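Local atomic coordinates of deoxyribose-phosphate aldolase (Toxoplasma gondii, PDB entry 4EIV), a protein that belongs to the deoxyribose-phosphate aldolase family, whose members are built on a closed barrel of eight parallel strands surrounded by helices. Residues A[18-23]-A[280-285]; A[28-33]-A[274-279]. All coordinates share one frame; numbering follows the deposited sequence.

From the N terminus the chain first makes helix 17-27, then turns directly into strand 30-34, the first strand of the barrel. It goes round all eight strands before ending in helix 273-284, which follows the last strand and meets both of these opening elements. Contact 2 joins the first strand to the beginning of that final helix and closes a loop of 240 residues. Contact 1 joins the leading helix to the end of the same final helix, so its loop of 256 residues encloses that of contact 2. The two contacts adjoin, their centres about 12 Å apart: contact 2 is buried against the barrel wall, whereas contact 1 lies farther out, at the surface.

Contact 1 of 2, residues A[18-23]-A[280-285]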
loop_
_atom_site.group_PDB
_atom_site.type_symbol
_atom_site.label_atom_id
_atom_site.label_comp_id
_atom_site.label_asym_id
_atom_site.label_seq_id
_atom_site.Cartn_x
_atom_site.Cartn_y
_atom_site.Cartn_z
ATOM N N TYR A 18 -1.135 16.565 0.744
ATOM C CA TYR A 18 -2.009 15.606 1.387
ATOM C C TYR A 18 -3.151 15.173 0.478
ATOM O O TYR A 18 -3.460 13.986 0.390
ATOM C CB TYR A 18 -2.510 16.157 2.716
ATOM C CG TYR A 18 -1.367 16.604 3.604
ATOM C CD1 TYR A 18 -0.503 15.669 4.160
ATOM C CD2 TYR A 18 -1.164 17.953 3.901
ATOM C CE1 TYR A 18 0.555 16.044 4.965
ATOM C CE2 TYR A 18 -0.100 18.340 4.718
ATOM C CZ TYR A 18 0.738 17.368 5.249
ATOM O OH TYR A 18 1.775 17.732 6.068
ATOM N N LYS A 19 -3.764 16.137 -0.203
ATOM C CA LYS A 19 -4.816 15.818 -1.159
ATOM C C LYS A 19 -4.218 15.055 -2.343
ATOM O O LYS A 19 -4.822 14.118 -2.832
ATOM C CB LYS A 19 -5.541 17.086 -1.623
ATOM C CG LYS A 19 -6.366 17.736 -0.523
ATOM C CD LYS A 19 -6.953 19.082 -0.948
ATOM C CE LYS A 19 -7.784 19.741 0.147
ATOM N NZ LYS A 19 -8.136 21.142 -0.200
ATOM N N GLN A 20 -3.040 15.484 -2.803
ATOM C CA GLN A 20 -2.366 14.817 -3.918
ATOM C C GLN A 20 -2.043 13.367 -3.600
ATOM O O GLN A 20 -2.279 12.498 -4.436
ATOM C CB GLN A 20 -1.111 15.595 -4.316
ATOM C CG GLN A 20 -1.428 16.963 -4.925
ATOM C CD GLN A 20 -0.273 17.949 -4.872
ATOM O OE1 GLN A 20 0.722 17.734 -4.191
ATOM N NE2 GLN A 20 -0.412 19.044 -5.613
ATOM N N PHE A 21 -1.587 13.099 -2.378
ATOM C CA PHE A 21 -1.274 11.729 -1.984
ATOM C C PHE A 21 -2.548 10.883 -1.877
ATOM O O PHE A 21 -2.601 9.741 -2.317
ATOM C CB PHE A 21 -0.485 11.684 -0.665
ATOM C CG PHE A 21 -0.401 10.305 -0.088
ATOM C CD1 PHE A 21 0.237 9.290 -0.767
ATOM C CD2 PHE A 21 -1.027 10.008 1.116
ATOM C CE1 PHE A 21 0.246 7.996 -0.234
ATOM C CE2 PHE A 21 -1.024 8.762 1.635
ATOM C CZ PHE A 21 -0.410 7.744 0.974
ATOM N N THR A 22 -3.581 11.459 -1.296
ATOM C CA THR A 22 -4.856 10.755 -1.153
ATOM C C THR A 22 -5.425 10.456 -2.526
ATOM O O THR A 22 -5.886 9.331 -2.770
ATOM C CB THR A 22 -5.840 11.573 -0.291
ATOM O OG1 THR A 22 -5.230 11.810 0.973
ATOM C CG2 THR A 22 -7.171 10.834 -0.089
ATOM N N SER A 23 -5.382 11.433 -3.430
ATOM C CA SER A 23 -5.872 11.217 -4.798
ATOM C C SER A 23 -5.105 10.097 -5.494
ATOM O O SER A 23 -5.707 9.226 -6.123
ATOM C CB SER A 23 -5.732 12.489 -5.626
ATOM O OG SER A 23 -6.546 13.531 -5.126
ATOM N N ARG A 280 -7.991 12.631 -10.691
ATOM C CA ARG A 280 -6.902 12.799 -11.637
ATOM C C ARG A 280 -6.435 14.252 -11.700
ATOM O O ARG A 280 -5.223 14.522 -11.740
ATOM C CB ARG A 280 -7.248 12.223 -13.011
ATOM C CG ARG A 280 -5.977 11.968 -13.773
ATOM C CD ARG A 280 -6.146 11.181 -15.019
ATOM N NE ARG A 280 -6.468 9.758 -14.882
ATOM C CZ ARG A 280 -5.639 8.804 -14.455
ATOM N NH1 ARG A 280 -4.447 9.080 -13.921
ATOM N NH2 ARG A 280 -6.041 7.557 -14.496
ATOM N N ASP A 281 -7.374 15.196 -11.666
ATOM C CA ASP A 281 -7.023 16.612 -11.653
ATOM C C ASP A 281 -6.167 16.954 -10.431
ATOM O O ASP A 281 -5.192 17.707 -10.526
ATOM C CB ASP A 281 -8.283 17.486 -11.721
ATOM C CG ASP A 281 -8.980 17.416 -13.097
ATOM O OD1 ASP A 281 -8.446 16.784 -14.043
ATOM O OD2 ASP A 281 -10.077 17.991 -13.234
ATOM N N CYS A 282 -6.527 16.384 -9.288
ATOM C CA CYS A 282 -5.799 16.619 -8.058
ATOM C C CYS A 282 -4.377 16.070 -8.162
ATOM O O CYS A 282 -3.406 16.776 -7.888
ATOM C CB CYS A 282 -6.528 15.970 -6.888
ATOM S SG CYS A 282 -5.742 16.281 -5.294
ATOM N N TYR A 283 -4.255 14.808 -8.556
ATOM C CA TYR A 283 -2.948 14.194 -8.697
ATOM C C TYR A 283 -2.040 14.917 -9.684
ATOM O O TYR A 283 -0.841 15.121 -9.414
ATOM C CB TYR A 283 -3.050 12.728 -9.108
ATOM C CG TYR A 283 -1.705 12.188 -9.481
ATOM C CD1 TYR A 283 -0.721 12.023 -8.515
ATOM C CD2 TYR A 283 -1.379 11.915 -10.811
ATOM C CE1 TYR A 283 0.544 11.577 -8.847
ATOM C CE2 TYR A 283 -0.109 11.460 -11.157
ATOM C CZ TYR A 283 0.847 11.296 -10.164
ATOM O OH TYR A 283 2.091 10.824 -10.473
ATOM N N GLU A 284 -2.616 15.344 -10.804
ATOM C CA GLU A 284 -1.836 16.024 -11.836
ATOM C C GLU A 284 -1.278 17.374 -11.391
ATOM O O GLU A 284 -0.406 17.914 -12.053
ATOM C CB GLU A 284 -2.639 16.128 -13.137
ATOM C CG GLU A 284 -2.779 14.767 -13.817
ATOM C CD GLU A 284 -3.663 14.777 -15.040
ATOM O OE1 GLU A 284 -4.210 15.851 -15.385
ATOM O OE2 GLU A 284 -3.802 13.699 -15.667
ATOM N N SER A 285 -1.761 17.916 -10.278
ATOM C CA SER A 285 -1.203 19.157 -9.749
ATOM C C SER A 285 0.121 18.943 -8.989
ATOM O O SER A 285 0.812 19.909 -8.674
ATOM C CB SER A 285 -2.217 19.901 -8.878
ATOM O OG SER A 285 -2.512 19.242 -7.665
HETATM O O HOH W 1 1.070 21.501 -5.908
#
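Gln20 O comes up to the edge of the Tyr283 ring, close to its plane and 4.4 Å from CD1; Arg24 and Leu27 of the first helix and Pro55 of a loop also touch this tyrosine. The second flat group is the Gln20 amide. Its NE2 donates to Ser285 OG at 2.9 Å in a nearly straight bond (162°) in the amide plane, and a water accepting from NE2 donates to Ser285 O. Ser285 OG in turn donates to Cys282 O at 2.6 Å, in the carbonyl plane, so glutamine, serine and backbone form a short chain of bonds. The helices before the first strand and after the last pack together outside the eight-stranded barrel, their segments crossing at -126°. Gln20 suits this surface position because its extended chain carries the amide across to Ser285, while CG packs 3.6 Å from Cys282 O. Deeper in, small Ser23 and Cys282 let the helices come close; both are modelled in two conformers, so their closest approach is doubtful. A beta-mercaptoethanol, probably from the crystallisation liquor, has its nearest atom about 2 Å from the Cys282 side chain. Elsewhere on helix 17-27, Phe21 meets Phe21 of the second subunit.

Contact 2 of 2, residues A[28-33]-A[274-279]; sequences NFFEVA and NLLKEL
Leu279 N donates to Leu275 O at 2.9 Å, an ordinary helical bond that sets these two leucines one turn apart, both reaching the ring of Phe30 on the facing strand. Leu275 brings CD2 to the ring's edge, near its plane, 3.7 Å from Phe30 CE1. Leu279 arrives obliquely, its CD1 3.7 Å from Phe30 CD1. Leu276 meets the other side of the ring's outline with its CB, 3.9 Å from Phe30 CE2 and again oblique, so three leucines border the ring. A long flat side chain suits Phe30 because the strand and helix axes come no closer than 9.0 Å, and the ring spans much of that distance. Two residues on, the shorter, branched Val32 receives CD2 of Leu276 3.9 Å from its CG2, the two side chains crossing at about a right angle.

This is the outer layer of a TIM-type barrel, where the first strand is covered by the helix that follows the eighth. Between the two outward-facing residues, the carboxylate of Glu31 lies inside the barrel, in salt bridges with Lys154, Lys235 and Arg268. Around the leucines the layer continues through Leu26 and Leu27 of helix 17-27, Ile50 of helix 41-52 and Met243 of helix 243-257.

All five touching side chains are buried and apolar, and no hydrogen bond crosses between strand and helix. The strand's backbone polar groups bond instead to neighbouring strands and their flanking loops, as Phe30 does with Val58 and Val32 with Gly59. The contact therefore rests on burial of apolar surface and van der Waals packing, and the seating of the helix on the strand is probably governed here by shape rather than by directional bonds.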
loop_
_atom_site.group_PDB
_atom_site.type_symbol
_atom_site.label_atom_id
_atom_site.label_comp_id
_atom_site.label_asym_id
_atom_site.label_seq_id
_atom_site.Cartn_x
_atom_site.Cartn_y
_atom_site.Cartn_z
ATOM N N ASN A 28 -5.145 4.276 -7.476
ATOM C CA ASN A 28 -4.635 2.914 -7.433
ATOM C C ASN A 28 -5.702 1.853 -7.074
ATOM O O ASN A 28 -5.468 0.666 -7.260
ATOM C CB ASN A 28 -3.493 2.850 -6.411
ATOM C CG ASN A 28 -2.861 1.474 -6.309
ATOM O OD1 ASN A 28 -2.396 0.910 -7.281
ATOM N ND2 ASN A 28 -2.829 0.935 -5.092
ATOM N N PHE A 29 -6.834 2.305 -6.528
ATOM C CA PHE A 29 -7.953 1.436 -6.136
ATOM C C PHE A 29 -9.186 1.579 -7.023
ATOM O O PHE A 29 -10.143 0.808 -6.879
ATOM C CB PHE A 29 -8.462 1.798 -4.732
ATOM C CG PHE A 29 -7.425 1.757 -3.657
ATOM C CD1 PHE A 29 -6.458 0.764 -3.628
ATOM C CD2 PHE A 29 -7.465 2.693 -2.620
ATOM C CE1 PHE A 29 -5.517 0.727 -2.607
ATOM C CE2 PHE A 29 -6.525 2.645 -1.588
ATOM C CZ PHE A 29 -5.559 1.649 -1.587
ATOM N N PHE A 30 -9.170 2.545 -7.933
ATOM C CA PHE A 30 -10.408 2.959 -8.582
ATOM C C PHE A 30 -10.883 2.134 -9.741
ATOM O O PHE A 30 -10.099 1.729 -10.601
ATOM C CB PHE A 30 -10.290 4.450 -9.009
ATOM C CG PHE A 30 -11.593 5.219 -9.016
ATOM C CD1 PHE A 30 -12.100 5.725 -7.837
ATOM C CD2 PHE A 30 -12.303 5.443 -10.177
ATOM C CE1 PHE A 30 -13.263 6.430 -7.826
ATOM C CE2 PHE A 30 -13.493 6.160 -10.160
ATOM C CZ PHE A 30 -13.968 6.633 -8.979
ATOM N N GLU A 31 -12.199 1.913 -9.749
ATOM C CA GLU A 31 -12.892 1.253 -10.853
ATOM C C GLU A 31 -14.048 2.177 -11.233
ATOM O O GLU A 31 -15.001 2.338 -10.481
ATOM C CB GLU A 31 -13.368 -0.138 -10.430
ATOM C CG GLU A 31 -12.223 -1.109 -10.199
ATOM C CD GLU A 31 -12.634 -2.453 -9.682
ATOM O OE1 GLU A 31 -13.681 -2.561 -9.037
ATOM O OE2 GLU A 31 -11.892 -3.429 -9.926
ATOM N N VAL A 32 -13.946 2.791 -12.407
ATOM C CA VAL A 32 -14.940 3.763 -12.836
ATOM C C VAL A 32 -16.131 3.081 -13.515
ATOM O O VAL A 32 -15.956 2.134 -14.267
ATOM C CB VAL A 32 -14.299 4.825 -13.775
ATOM C CG1 VAL A 32 -13.835 4.225 -15.104
ATOM C CG2 VAL A 32 -15.230 6.028 -13.974
ATOM N N ALA A 33 -17.325 3.572 -13.219
ATOM C CA ALA A 33 -18.552 3.042 -13.774
ATOM C C ALA A 33 -18.943 3.688 -15.102
ATOM O O ALA A 33 -18.887 4.902 -15.247
ATOM C CB ALA A 33 -19.693 3.242 -12.767
ATOM N N ASN A 274 -17.178 11.757 -12.846
ATOM C CA ASN A 274 -16.826 13.039 -12.235
ATOM C C ASN A 274 -15.835 12.861 -11.071
ATOM O O ASN A 274 -14.874 13.632 -10.958
ATOM C CB ASN A 274 -18.068 13.827 -11.823
ATOM C CG ASN A 274 -18.863 14.332 -13.019
ATOM O OD1 ASN A 274 -18.309 14.572 -14.099
ATOM N ND2 ASN A 274 -20.164 14.520 -12.824
ATOM N N LEU A 275 -16.018 11.810 -10.266
ATOM C CA LEU A 275 -15.067 11.545 -9.175
ATOM C C LEU A 275 -13.692 11.198 -9.749
ATOM O O LEU A 275 -12.671 11.677 -9.264
ATOM C CB LEU A 275 -15.586 10.473 -8.215
ATOM C CG LEU A 275 -14.652 10.000 -7.085
ATOM C CD1 LEU A 275 -14.198 11.174 -6.204
ATOM C CD2 LEU A 275 -15.394 8.990 -6.238
ATOM N N LEU A 276 -13.658 10.337 -10.762
ATOM C CA LEU A 276 -12.400 9.999 -11.422
ATOM C C LEU A 276 -11.666 11.251 -11.889
ATOM O O LEU A 276 -10.460 11.406 -11.661
ATOM C CB LEU A 276 -12.644 9.050 -12.602
ATOM C CG LEU A 276 -11.423 8.751 -13.470
ATOM C CD1 LEU A 276 -10.264 8.196 -12.613
ATOM C CD2 LEU A 276 -11.796 7.833 -14.621
ATOM N N LYS A 277 -12.389 12.166 -12.533
ATOM C CA LYS A 277 -11.777 13.400 -12.992
ATOM C C LYS A 277 -11.285 14.276 -11.828
ATOM O O LYS A 277 -10.224 14.859 -11.930
ATOM C CB LYS A 277 -12.716 14.164 -13.928
ATOM C CG LYS A 277 -12.892 13.448 -15.296
ATOM C CD LYS A 277 -13.797 14.174 -16.291
ATOM C CE LYS A 277 -15.265 14.061 -15.916
ATOM N NZ LYS A 277 -16.128 14.689 -16.950
ATOM N N GLU A 278 -12.022 14.314 -10.720
ATOM C CA GLU A 278 -11.583 15.060 -9.544
ATOM C C GLU A 278 -10.262 14.483 -9.027
ATOM O O GLU A 278 -9.321 15.212 -8.716
ATOM C CB GLU A 278 -12.631 15.011 -8.422
ATOM C CG GLU A 278 -12.209 15.862 -7.203
ATOM C CD GLU A 278 -13.155 15.790 -6.013
ATOM O OE1 GLU A 278 -14.073 14.954 -5.989
ATOM O OE2 GLU A 278 -12.982 16.621 -5.100
ATOM N N LEU A 279 -10.178 13.162 -8.983
ATOM C CA LEU A 279 -8.975 12.509 -8.482
ATOM C C LEU A 279 -7.789 12.804 -9.389
ATOM O O LEU A 279 -6.713 13.188 -8.915
ATOM C CB LEU A 279 -9.169 10.997 -8.397
ATOM C CG LEU A 279 -10.234 10.482 -7.422
ATOM C CD1 LEU A 279 -10.357 8.964 -7.540
ATOM C CD2 LEU A 279 -9.935 10.887 -5.987
#